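Beta-ketoacyl synthase (Burkholderia phymatum, PDB 4EWG) probably catalyses the condensation that lengthens acyl chains carried on acyl carrier protein, as beta-ketoacyl-ACP synthases of the thiolase-like superfamily do. Local coordinates at residues Val107-Ser112 with His145-Asn150; Gly75-Tyr80 with Gly193-Leu198; Gly171-Gly176 with Ile402-Ile407; Gln187-Ala192 with Val243-Glu248. All coordinates share one frame; numbering follows the deposited sequence.

All four contacts belong to one thiolase-type fold. Strand 189-196 serves two of them: its first half pairs with strand 238-246 in contact 4, and its second half meets helix 76-92 in contact 2. Contact 1 sits next to contact 2, on neighbouring strand 105-110, and both pack helices on the same face of the sheet. On the other face lies helix 170-183, which in contact 3 reaches a strand of the C-terminal half. Contact 3 is the deepest and contact 4 the farthest out, with partly exposed Thr188 and Glu246. Contact 1 relies on packing and a water, contact 2 on a buried carboxylate, contact 3 on two hydroxyls, and contact 4 on backbone bonds.

Contact 1 of 4, residues Val107-Ser112 with His145-Asn150; sequences VAYGSS and HTTAVN
Tyr109 and Ala148 bring their CA atoms to 4.7 Å where strand 107-110 and the start of helix 146-154 pass each other nearly antiparallel, the short axes making 150° and coming within 6.3 Å. This is helix-on-sheet packing in the N-terminal half of the thiolase fold. The helix lies on the face carrying Val107 and Tyr109, while Ala108 points to the other face and the central helix 170-183. On the strand, Tyr109 contributes most. Its CB rests 3.8 Å from CB of Ala148, and its ring runs on across the side chain of Thr147 at about a right angle, with CD1 3.5 Å from Thr147 CB. Beyond the contact its OH bonds to Thr241, and Ala81 and Ala84 of helix 76-92 pack against the ring. Thr147 holds OG1 between its own backbone N and carbonyl carbon (chi1 56°), which turns that oxygen to the strand, 3.4 Å from Gly110 CA; its CG2 faces Ser111. One residue further along the helix, Ala148 takes Val107 on its backbone, CG1 of Val107 lying 3.6 Å from Ala148 O. A water joins the first turn of the helix to Ser111: it accepts from Thr147 N at 3.1 Å and donates to Ser111 OG, itself also bonded to Ser113 O, at 2.7 Å.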
loop_
_atom_site.group_PDB
_atom_site.type_symbol
_atom_site.label_atom_id
_atom_site.label_comp_id
_atom_site.label_asym_id
_atom_site.label_seq_id
_atom_site.Cartn_x
_atom_site.Cartn_y
_atom_site.Cartn_z
ATOM N N VAL A 107 4.972 -11.341 0.502
ATOM C CA VAL A 107 5.700 -10.222 -0.062
ATOM C C VAL A 107 5.192 -8.890 0.475
ATOM O O VAL A 107 3.987 -8.631 0.466
ATOM C CB VAL A 107 5.602 -10.191 -1.603
ATOM C CG1 VAL A 107 6.333 -8.946 -2.144
ATOM C CG2 VAL A 107 6.131 -11.491 -2.193
ATOM N N ALA A 108 6.101 -8.070 0.973
ATOM C CA ALA A 108 5.788 -6.703 1.324
ATOM C C ALA A 108 6.684 -5.803 0.469
ATOM O O ALA A 108 7.914 -5.974 0.429
ATOM C CB ALA A 108 6.013 -6.459 2.814
ATOM N N TYR A 109 6.070 -4.867 -0.251
ATOM C CA TYR A 109 6.838 -4.033 -1.182
ATOM C C TYR A 109 6.044 -2.811 -1.607
ATOM O O TYR A 109 4.810 -2.847 -1.650
ATOM C CB TYR A 109 7.164 -4.842 -2.464
ATOM C CG TYR A 109 8.592 -4.826 -2.868
ATOM C CD1 TYR A 109 9.124 -3.772 -3.660
ATOM C CD2 TYR A 109 9.454 -5.848 -2.468
ATOM C CE1 TYR A 109 10.471 -3.763 -4.034
ATOM C CE2 TYR A 109 10.803 -5.842 -2.851
ATOM C CZ TYR A 109 11.301 -4.806 -3.619
ATOM O OH TYR A 109 12.632 -4.812 -3.953
ATOM N N GLY A 110 6.760 -1.763 -1.982
ATOM C CA GLY A 110 6.115 -0.628 -2.592
ATOM C C GLY A 110 7.051 0.335 -3.283
ATOM O O GLY A 110 8.271 0.140 -3.297
ATOM N N SER A 111 6.452 1.375 -3.859
ATOM C CA SER A 111 7.184 2.404 -4.572
ATOM C C SER A 111 6.351 3.670 -4.563
ATOM O O SER A 111 5.167 3.623 -4.249
ATOM C CB SER A 111 7.456 1.968 -6.027
ATOM O OG SER A 111 6.264 1.680 -6.710
ATOM N N SER A 112 6.972 4.800 -4.869
ATOM C CA SER A 112 6.269 6.093 -4.887
ATOM C C SER A 112 5.312 6.142 -6.067
ATOM O O SER A 112 4.306 6.867 -6.043
ATOM C CB SER A 112 7.249 7.287 -5.013
ATOM O OG SER A 112 8.307 7.189 -4.073
ATOM N N HIS A 145 0.629 -1.164 -6.462
ATOM C CA HIS A 145 1.259 -2.372 -5.968
ATOM C C HIS A 145 1.957 -3.175 -7.049
ATOM O O HIS A 145 2.126 -4.364 -6.897
ATOM C CB HIS A 145 0.248 -3.230 -5.190
ATOM C CG HIS A 145 -1.022 -3.564 -5.956
ATOM N ND1 HIS A 145 -1.667 -2.673 -6.724
ATOM C CD2 HIS A 145 -1.762 -4.735 -6.022
ATOM C CE1 HIS A 145 -2.783 -3.246 -7.254
ATOM N NE2 HIS A 145 -2.833 -4.507 -6.844
ATOM N N THR A 146 2.419 -2.500 -8.120
ATOM C CA THR A 146 3.118 -3.158 -9.219
ATOM C C THR A 146 4.371 -3.916 -8.750
ATOM O O THR A 146 4.604 -5.071 -9.164
ATOM C CB THR A 146 3.473 -2.182 -10.364
ATOM O OG1 THR A 146 3.925 -2.923 -11.505
ATOM C CG2 THR A 146 4.510 -1.135 -9.945
ATOM N N THR A 147 5.166 -3.285 -7.884
ATOM C CA THR A 147 6.353 -3.936 -7.404
ATOM C C THR A 147 5.958 -5.230 -6.629
ATOM O O THR A 147 6.463 -6.300 -6.929
ATOM C CB THR A 147 7.218 -3.016 -6.535
ATOM O OG1 THR A 147 6.441 -2.513 -5.455
ATOM C CG2 THR A 147 7.792 -1.880 -7.349
ATOM N N ALA A 148 5.029 -5.118 -5.675
ATOM C CA ALA A 148 4.699 -6.229 -4.772
ATOM C C ALA A 148 4.130 -7.421 -5.542
ATOM O O ALA A 148 4.505 -8.583 -5.277
ATOM C CB ALA A 148 3.686 -5.799 -3.692
ATOM N N VAL A 149 3.199 -7.134 -6.443
ATOM C CA VAL A 149 2.576 -8.161 -7.220
ATOM C C VAL A 149 3.599 -8.813 -8.200
ATOM O O VAL A 149 3.647 -10.024 -8.312
ATOM C CB VAL A 149 1.357 -7.619 -7.976
ATOM C CG1 VAL A 149 0.858 -8.622 -9.020
ATOM C CG2 VAL A 149 0.240 -7.289 -6.985
ATOM N N ASN A 150 4.439 -8.018 -8.849
ATOM C CA ASN A 150 5.414 -8.574 -9.801
ATOM C C ASN A 150 6.452 -9.481 -9.130
ATOM O O ASN A 150 6.761 -10.528 -9.633
ATOM C CB ASN A 150 6.104 -7.476 -10.612
ATOM C CG ASN A 150 5.334 -7.114 -11.842
ATOM O OD1 ASN A 150 4.958 -8.002 -12.605
ATOM N ND2 ASN A 150 5.049 -5.808 -12.034
HETATM O O HOH W 1 4.807 -0.592 -6.422
#

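Contact 2 of 4, residues Gly75-Tyr80 with Gly193-Leu198; sequences GRVSMY and GGAEEL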
loop_
_atom_site.group_PDB
_atom_site.type_symbol
_atom_site.label_atom_id
_atom_site.label_comp_id
_atom_site.label_asym_id
_atom_site.label_seq_id
_atom_site.Cartn_x
_atom_site.Cartn_y
_atom_site.Cartn_z
ATOM N N GLY A 75 7.351 -2.790 -15.734
ATOM C CA GLY A 75 8.165 -1.650 -16.161
ATOM C C GLY A 75 9.435 -1.699 -15.357
ATOM O O GLY A 75 9.653 -2.680 -14.645
ATOM N N ARG A 76 10.252 -0.652 -15.423
ATOM C CA ARG A 76 11.583 -0.704 -14.834
ATOM C C ARG A 76 11.558 -0.944 -13.331
ATOM O O ARG A 76 12.326 -1.756 -12.808
ATOM C CB ARG A 76 12.392 0.576 -15.110
ATOM C CG ARG A 76 13.028 0.625 -16.481
ATOM C CD ARG A 76 13.817 1.904 -16.747
ATOM N NE ARG A 76 15.209 1.887 -16.199
ATOM C CZ ARG A 76 16.246 1.174 -16.708
ATOM N NH1 ARG A 76 16.076 0.356 -17.769
ATOM N NH2 ARG A 76 17.458 1.255 -16.130
ATOM N N VAL A 77 10.695 -0.224 -12.629
ATOM C CA VAL A 77 10.681 -0.288 -11.166
ATOM C C VAL A 77 10.393 -1.716 -10.692
ATOM O O VAL A 77 10.983 -2.187 -9.723
ATOM C CB VAL A 77 9.675 0.725 -10.558
ATOM C CG1 VAL A 77 8.241 0.379 -10.948
ATOM C CG2 VAL A 77 9.811 0.789 -9.030
ATOM N N SER A 78 9.491 -2.388 -11.376
ATOM C CA SER A 78 9.165 -3.761 -11.055
ATOM C C SER A 78 10.322 -4.673 -11.467
ATOM O O SER A 78 10.642 -5.599 -10.761
ATOM C CB SER A 78 7.848 -4.194 -11.722
ATOM O OG SER A 78 6.741 -3.644 -11.015
ATOM N N MET A 79 10.987 -4.367 -12.582
ATOM C CA MET A 79 12.214 -5.113 -12.944
ATOM C C MET A 79 13.319 -4.957 -11.905
ATOM O O MET A 79 13.972 -5.946 -11.534
ATOM C CB MET A 79 12.721 -4.728 -14.315
ATOM C CG MET A 79 11.798 -5.159 -15.426
ATOM S SD MET A 79 12.558 -5.085 -17.044
ATOM C CE MET A 79 12.817 -3.313 -17.266
ATOM N N TYR A 80 13.509 -3.743 -11.397
ATOM C CA TYR A 80 14.484 -3.533 -10.302
ATOM C C TYR A 80 14.088 -4.377 -9.081
ATOM O O TYR A 80 14.910 -5.055 -8.489
ATOM C CB TYR A 80 14.529 -2.091 -9.866
ATOM C CG TYR A 80 14.945 -1.048 -10.905
ATOM C CD1 TYR A 80 15.459 -1.383 -12.153
ATOM C CD2 TYR A 80 14.818 0.303 -10.601
ATOM C CE1 TYR A 80 15.845 -0.402 -13.060
ATOM C CE2 TYR A 80 15.193 1.282 -11.502
ATOM C CZ TYR A 80 15.712 0.927 -12.719
ATOM O OH TYR A 80 16.085 1.959 -13.596
ATOM N N GLY A 193 10.849 -5.147 0.666
ATOM C CA GLY A 193 11.698 -4.173 0.044
ATOM C C GLY A 193 10.971 -2.982 -0.505
ATOM O O GLY A 193 9.771 -2.757 -0.226
ATOM N N GLY A 194 11.726 -2.191 -1.255
ATOM C CA GLY A 194 11.200 -1.020 -1.922
ATOM C C GLY A 194 11.974 -0.765 -3.176
ATOM O O GLY A 194 13.113 -1.224 -3.312
ATOM N N ALA A 195 11.375 0.007 -4.079
ATOM C CA ALA A 195 11.969 0.254 -5.399
ATOM C C ALA A 195 11.490 1.575 -5.988
ATOM O O ALA A 195 10.454 2.109 -5.576
ATOM C CB ALA A 195 11.626 -0.889 -6.329
ATOM N N GLU A 196 12.259 2.117 -6.929
ATOM C CA GLU A 196 11.844 3.273 -7.688
ATOM C C GLU A 196 12.609 3.351 -9.011
ATOM O O GLU A 196 13.807 2.995 -9.076
ATOM C CB GLU A 196 12.083 4.563 -6.916
ATOM C CG GLU A 196 11.093 5.654 -7.307
ATOM C CD GLU A 196 9.741 5.447 -6.623
ATOM O OE1 GLU A 196 8.714 5.225 -7.326
ATOM O OE2 GLU A 196 9.723 5.506 -5.371
ATOM N N GLU A 197 11.923 3.832 -10.058
ATOM C CA GLU A 197 12.581 4.104 -11.322
ATOM C C GLU A 197 12.714 5.610 -11.474
ATOM O O GLU A 197 11.852 6.333 -11.074
ATOM C CB GLU A 197 11.830 3.456 -12.490
ATOM C CG GLU A 197 10.564 4.152 -12.963
ATOM C CD GLU A 197 9.753 3.279 -13.946
ATOM O OE1 GLU A 197 9.360 2.144 -13.595
ATOM O OE2 GLU A 197 9.468 3.734 -15.048
ATOM N N LEU A 198 13.837 6.061 -11.988
ATOM C CA LEU A 198 14.098 7.487 -12.146
ATOM C C LEU A 198 13.246 7.989 -13.294
ATOM O O LEU A 198 13.210 7.380 -14.362
ATOM C CB LEU A 198 15.586 7.751 -12.445
ATOM C CG LEU A 198 16.040 9.225 -12.593
ATOM C CD1 LEU A 198 15.822 10.029 -11.278
ATOM C CD2 LEU A 198 17.503 9.330 -13.098
HETATM O O HOH W 2 9.591 1.691 -16.742
#
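Gly75, the N-cap of helix 76-92, starts the turn whose first N-H groups reach the carboxylate of Glu197, one through a water and one directly, just past the end of strand 189-196. Arg76 N donates to the water at 2.8 Å, and the water donates to Glu197 OE2 at 2.7 Å. The CB of Arg76 still packs against the carboxylate; beyond it the chain bends at chi3 and leads away, so that NE bonds to Tyr80 OH at 2.7 Å. Val77 makes the direct bond, N to Glu197 OE1, 2.9 Å and 152° at the hydrogen, arriving 36° out of the carboxylate plane. Glu197 gets there with CG between its backbone N and carbonyl carbon (chi1 77°) and the chain extended beyond. The side chain of Val77 drops onto the strand backbone with CG2, 3.5 Å from Glu196 CA and 3.7 Å from Ala195 CB. Tyr80, one turn on, turns a ring edge to the backbone, with CD2 3.3 Å from Glu196 O near the ring plane; its OH also bonds to Glu237, and Phe60 meets the ring edge-to-face. Ser115 OG and the N of Val116, where helix 116-128 begins, add to the grip on Glu197. This buried carboxylate thus sits at the starts of two helices, surrounded by donors, a setting that would be expected to stabilise its negative charge.

Contact 3 of 4, residues Gly171-Gly176 with Ile402-Ile407; sequences GSQAIG and INTSLI
Thr404 of strand 402-409 points toward helix 170-183, and Ser172 answers it. Starting at the branch point, Thr404 CB lies 3.6 Å from Ser172 OG. Its hydroxyl stands between backbone N and carbonyl carbon (chi1 63°), and there OG1 makes a 2.7 Å hydrogen bond with Ser172 OG in which either oxygen could donate. Its methyl, CG2, lies beside the serine hydroxyl and touches Gln173 CG at 3.8 Å. Each hydroxyl has a further, weak bond to a backbone carbonyl: Ser172 OG to Ala169, Thr404 OG1 to Asn396. Apolar contacts flank this polar pair. Leu406 crosses Ile175 at about a right angle, placing CD2 4.0 Å from Ile175 CG2 and 4.2 Å from Gly176 CA, where a glycine lets the leucine tip come up to the helix backbone. Towards the start of the strand, Ile402 CG2 packs 3.8 Å from Gln173 NE2; the amide itself is occupied elsewhere, OE1 with Ser166 and NE2 with the carbonyl of Ile161 in the second subunit. Helix and strand run at 53°, their short axes 8.6 Å apart. On its far side the same helix faces Ala108 and Ala192 of the N-terminal sheet, so it is sandwiched between the two halves, as expected of the central helical layer in the five-layered alpha-beta-alpha-beta-alpha thiolase fold.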
loop_
_atom_site.group_PDB
_atom_site.type_symbol
_atom_site.label_atom_id
_atom_site.label_comp_id
_atom_site.label_asym_id
_atom_site.label_seq_id
_atom_site.Cartn_x
_atom_site.Cartn_y
_atom_site.Cartn_z
ATOM N N GLY A 171 9.989 1.173 1.621
ATOM C CA GLY A 171 10.911 0.103 1.908
ATOM C C GLY A 171 11.003 -0.208 3.383
ATOM O O GLY A 171 11.143 -1.391 3.763
ATOM N N SER A 172 10.917 0.833 4.205
ATOM C CA SER A 172 10.980 0.655 5.662
ATOM C C SER A 172 9.668 0.117 6.210
ATOM O O SER A 172 9.681 -0.719 7.103
ATOM C CB SER A 172 11.383 1.946 6.370
ATOM O OG SER A 172 10.602 3.064 5.926
ATOM N N GLN A 173 8.530 0.589 5.705
ATOM C CA GLN A 173 7.268 -0.028 6.096
ATOM C C GLN A 173 7.193 -1.492 5.633
ATOM O O GLN A 173 6.619 -2.336 6.331
ATOM C CB GLN A 173 6.058 0.751 5.578
ATOM C CG GLN A 173 5.833 2.075 6.325
ATOM C CD GLN A 173 4.442 2.672 6.103
ATOM O OE1 GLN A 173 3.951 2.716 4.979
ATOM N NE2 GLN A 173 3.810 3.109 7.170
ATOM N N ALA A 174 7.776 -1.795 4.477
ATOM C CA ALA A 174 7.789 -3.167 3.994
ATOM C C ALA A 174 8.514 -4.013 5.017
ATOM O O ALA A 174 7.992 -5.022 5.459
ATOM C CB ALA A 174 8.406 -3.280 2.598
ATOM N N ILE A 175 9.688 -3.568 5.435
ATOM C CA ILE A 175 10.499 -4.338 6.367
ATOM C C ILE A 175 9.748 -4.469 7.682
ATOM O O ILE A 175 9.589 -5.588 8.201
ATOM C CB ILE A 175 11.954 -3.737 6.545
ATOM C CG1 ILE A 175 12.713 -3.869 5.222
ATOM C CG2 ILE A 175 12.755 -4.406 7.698
ATOM C CD1 ILE A 175 13.971 -3.043 5.092
ATOM N N GLY A 176 9.214 -3.352 8.172
ATOM C CA GLY A 176 8.531 -3.340 9.458
ATOM C C GLY A 176 7.282 -4.189 9.493
ATOM O O GLY A 176 7.062 -4.973 10.413
ATOM N N ILE A 402 4.826 10.541 7.455
ATOM C CA ILE A 402 4.943 9.124 7.828
ATOM C C ILE A 402 6.356 8.850 8.308
ATOM O O ILE A 402 7.328 9.042 7.542
ATOM C CB ILE A 402 4.635 8.182 6.644
ATOM C CG1 ILE A 402 3.148 8.276 6.272
ATOM C CG2 ILE A 402 5.010 6.747 6.963
ATOM C CD1 ILE A 402 2.808 7.675 4.910
ATOM N N ASN A 403 6.476 8.399 9.565
ATOM C CA ASN A 403 7.765 8.112 10.156
ATOM C C ASN A 403 7.956 6.621 10.465
ATOM O O ASN A 403 7.033 5.956 10.959
ATOM C CB ASN A 403 7.933 8.909 11.447
ATOM C CG ASN A 403 7.511 10.357 11.292
ATOM O OD1 ASN A 403 7.889 11.027 10.319
ATOM N ND2 ASN A 403 6.724 10.838 12.232
ATOM N N THR A 404 9.162 6.127 10.179
ATOM C CA THR A 404 9.572 4.761 10.522
ATOM C C THR A 404 10.943 4.729 11.147
ATOM O O THR A 404 11.820 5.502 10.799
ATOM C CB THR A 404 9.610 3.833 9.292
ATOM O OG1 THR A 404 10.591 4.318 8.354
ATOM C CG2 THR A 404 8.272 3.789 8.621
ATOM N N SER A 405 11.096 3.812 12.095
ATOM C CA SER A 405 12.354 3.567 12.793
ATOM C C SER A 405 12.528 2.051 12.921
ATOM O O SER A 405 11.649 1.362 13.429
ATOM C CB SER A 405 12.306 4.211 14.176
ATOM O OG SER A 405 13.504 4.031 14.867
ATOM N N LEU A 406 13.656 1.544 12.459
ATOM C CA LEU A 406 13.956 0.114 12.503
ATOM C C LEU A 406 15.146 -0.103 13.372
ATOM O O LEU A 406 16.152 0.602 13.207
ATOM C CB LEU A 406 14.264 -0.405 11.105
ATOM C CG LEU A 406 13.057 -0.528 10.189
ATOM C CD1 LEU A 406 13.516 -0.583 8.707
ATOM C CD2 LEU A 406 12.201 -1.728 10.595
ATOM N N ILE A 407 15.070 -1.101 14.253
ATOM C CA ILE A 407 16.210 -1.514 15.041
ATOM C C ILE A 407 16.666 -2.951 14.683
ATOM O O ILE A 407 15.880 -3.923 14.768
ATOM C CB ILE A 407 15.921 -1.430 16.564
ATOM C CG1 ILE A 407 15.568 0.016 16.959
ATOM C CG2 ILE A 407 17.147 -1.902 17.358
ATOM C CD1 ILE A 407 15.097 0.211 18.396
#

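Contact 4 of 4, residues Gln187-Ala192 with Val243-Glu248; sequences QTLMLA and VLEEYE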
loop_
_atom_site.group_PDB
_atom_site.type_symbol
_atom_site.label_atom_id
_atom_site.label_comp_id
_atom_site.label_asym_id
_atom_site.label_seq_id
_atom_site.Cartn_x
_atom_site.Cartn_y
_atom_site.Cartn_z
ATOM N N GLN A 187 3.129 -15.653 8.538
ATOM C CA GLN A 187 3.972 -16.114 7.473
ATOM C C GLN A 187 5.275 -16.571 8.078
ATOM O O GLN A 187 5.727 -16.017 9.088
ATOM C CB GLN A 187 4.251 -14.960 6.492
ATOM C CG GLN A 187 3.059 -14.508 5.696
ATOM C CD GLN A 187 2.595 -15.531 4.683
ATOM O OE1 GLN A 187 1.429 -15.537 4.326
ATOM N NE2 GLN A 187 3.502 -16.418 4.218
ATOM N N THR A 188 5.883 -17.567 7.459
ATOM C CA THR A 188 7.179 -18.067 7.892
ATOM C C THR A 188 8.289 -17.222 7.307
ATOM O O THR A 188 9.319 -17.027 7.930
ATOM C CB THR A 188 7.414 -19.509 7.438
ATOM O OG1 THR A 188 6.403 -20.356 7.993
ATOM C CG2 THR A 188 8.768 -20.006 7.894
ATOM N N LEU A 189 8.079 -16.746 6.085
ATOM C CA LEU A 189 9.060 -15.963 5.365
ATOM C C LEU A 189 8.383 -14.810 4.683
ATOM O O LEU A 189 7.211 -14.875 4.388
ATOM C CB LEU A 189 9.731 -16.834 4.292
ATOM C CG LEU A 189 10.651 -17.915 4.862
ATOM C CD1 LEU A 189 10.218 -19.335 4.397
ATOM C CD2 LEU A 189 12.116 -17.581 4.556
ATOM N N MET A 190 9.142 -13.754 4.422
ATOM C CA MET A 190 8.662 -12.593 3.666
ATOM C C MET A 190 9.815 -12.022 2.868
ATOM O O MET A 190 10.949 -11.901 3.386
ATOM C CB MET A 190 8.122 -11.478 4.587
ATOM C CG MET A 190 6.826 -11.782 5.335
ATOM S SD MET A 190 5.374 -11.971 4.276
ATOM C CE MET A 190 4.855 -10.261 3.969
ATOM N N LEU A 191 9.545 -11.699 1.606
ATOM C CA LEU A 191 10.376 -10.753 0.865
ATOM C C LEU A 191 9.872 -9.349 1.226
ATOM O O LEU A 191 8.678 -9.080 1.151
ATOM C CB LEU A 191 10.248 -10.973 -0.631
ATOM C CG LEU A 191 10.708 -12.379 -1.100
ATOM C CD1 LEU A 191 10.492 -12.474 -2.581
ATOM C CD2 LEU A 191 12.168 -12.686 -0.707
ATOM N N ALA A 192 10.770 -8.478 1.660
ATOM C CA ALA A 192 10.391 -7.114 1.984
ATOM C C ALA A 192 11.372 -6.157 1.342
ATOM O O ALA A 192 12.575 -6.319 1.463
ATOM C CB ALA A 192 10.342 -6.907 3.491
ATOM N N VAL A 243 15.303 -10.726 2.791
ATOM C CA VAL A 243 14.565 -11.946 3.109
ATOM C C VAL A 243 14.458 -12.007 4.656
ATOM O O VAL A 243 15.450 -12.133 5.358
ATOM C CB VAL A 243 15.255 -13.212 2.575
ATOM C CG1 VAL A 243 14.499 -14.431 3.042
ATOM C CG2 VAL A 243 15.378 -13.187 1.046
ATOM N N LEU A 244 13.260 -11.887 5.160
ATOM C CA LEU A 244 13.008 -12.008 6.586
ATOM C C LEU A 244 12.524 -13.413 6.809
ATOM O O LEU A 244 11.820 -13.983 5.955
ATOM C CB LEU A 244 11.913 -11.027 7.057
ATOM C CG LEU A 244 12.250 -9.559 7.347
ATOM C CD1 LEU A 244 12.925 -8.925 6.137
ATOM C CD2 LEU A 244 10.963 -8.797 7.703
ATOM N N GLU A 245 12.872 -13.973 7.962
ATOM C CA GLU A 245 12.597 -15.379 8.187
ATOM C C GLU A 245 12.421 -15.643 9.670
ATOM O O GLU A 245 13.173 -15.116 10.490
ATOM C CB GLU A 245 13.743 -16.182 7.630
ATOM C CG GLU A 245 13.584 -17.684 7.751
ATOM C CD GLU A 245 14.605 -18.457 6.919
ATOM O OE1 GLU A 245 15.451 -17.829 6.228
ATOM O OE2 GLU A 245 14.556 -19.708 6.959
ATOM N N GLU A 246 11.418 -16.453 10.008
ATOM C CA GLU A 246 11.212 -16.824 11.396
ATOM C C GLU A 246 12.486 -17.539 11.900
ATOM O O GLU A 246 13.104 -18.304 11.181
ATOM C CB GLU A 246 9.975 -17.708 11.544
ATOM C CG GLU A 246 9.605 -18.043 12.972
ATOM C CD GLU A 246 10.330 -19.246 13.532
ATOM O OE1 GLU A 246 10.588 -20.197 12.777
ATOM O OE2 GLU A 246 10.663 -19.237 14.740
ATOM N N TYR A 247 12.835 -17.277 13.146
ATOM C CA TYR A 247 14.131 -17.642 13.690
ATOM C C TYR A 247 14.390 -19.157 13.728
ATOM O O TYR A 247 15.435 -19.605 13.275
ATOM C CB TYR A 247 14.278 -17.014 15.076
ATOM C CG TYR A 247 15.569 -17.336 15.819
ATOM C CD1 TYR A 247 16.814 -17.014 15.290
ATOM C CD2 TYR A 247 15.525 -17.975 17.077
ATOM C CE1 TYR A 247 17.978 -17.306 15.984
ATOM C CE2 TYR A 247 16.688 -18.275 17.781
ATOM C CZ TYR A 247 17.905 -17.944 17.234
ATOM O OH TYR A 247 19.031 -18.250 17.960
ATOM N N GLU A 248 13.457 -19.941 14.264
ATOM C CA GLU A 248 13.660 -21.408 14.339
ATOM C C GLU A 248 13.760 -22.020 12.945
ATOM O O GLU A 248 14.589 -22.890 12.694
ATOM C CB GLU A 248 12.546 -22.079 15.119
ATOM C CG GLU A 248 12.478 -21.628 16.569
ATOM C CD GLU A 248 13.747 -21.931 17.336
ATOM O OE1 GLU A 248 14.102 -23.110 17.387
ATOM O OE2 GLU A 248 14.395 -20.998 17.868
#
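Leu189 and Glu245 lie side by side and point the same way, a non-hydrogen-bonded pair of the antiparallel strands 189-196 and 238-246. Leu189 CD2 lies along the glutamate from CG, 3.5 Å away, to the carboxylate, on a chain that leaves with Glu245 CG anti to the backbone N (chi1 -178°) and stays extended. Leu191 and Val243 repeat this side-by-side placing on the same face, CD2 of the leucine 3.7 Å from CG2 of the valine. Between these pairs, Met190 and Leu244 face the other way, towards Ala178 of helix 170-183. There Leu244 CD1 also reaches Ala192 CB at 4.2 Å. Met190 and Leu244 are a hydrogen-bonded pair, Met190 N to Leu244 O at 3.1 Å and Leu244 N to Met190 O at 2.9 Å. A third bond, Glu246 N to Thr188 O at 3.0 Å, closes the pairing just before helix 247-252, whose N-cap Glu246 accepts from Glu248 N through OE2 and from His249 N through OE1. His249 is a calcium-binding residue of this protein, though no ion is bound to this chain. A Glu245 carboxylate packed under a leucine methyl and bonded to Thr11, Arg253 and His249 is consistent with a second-shell role in orienting that histidine.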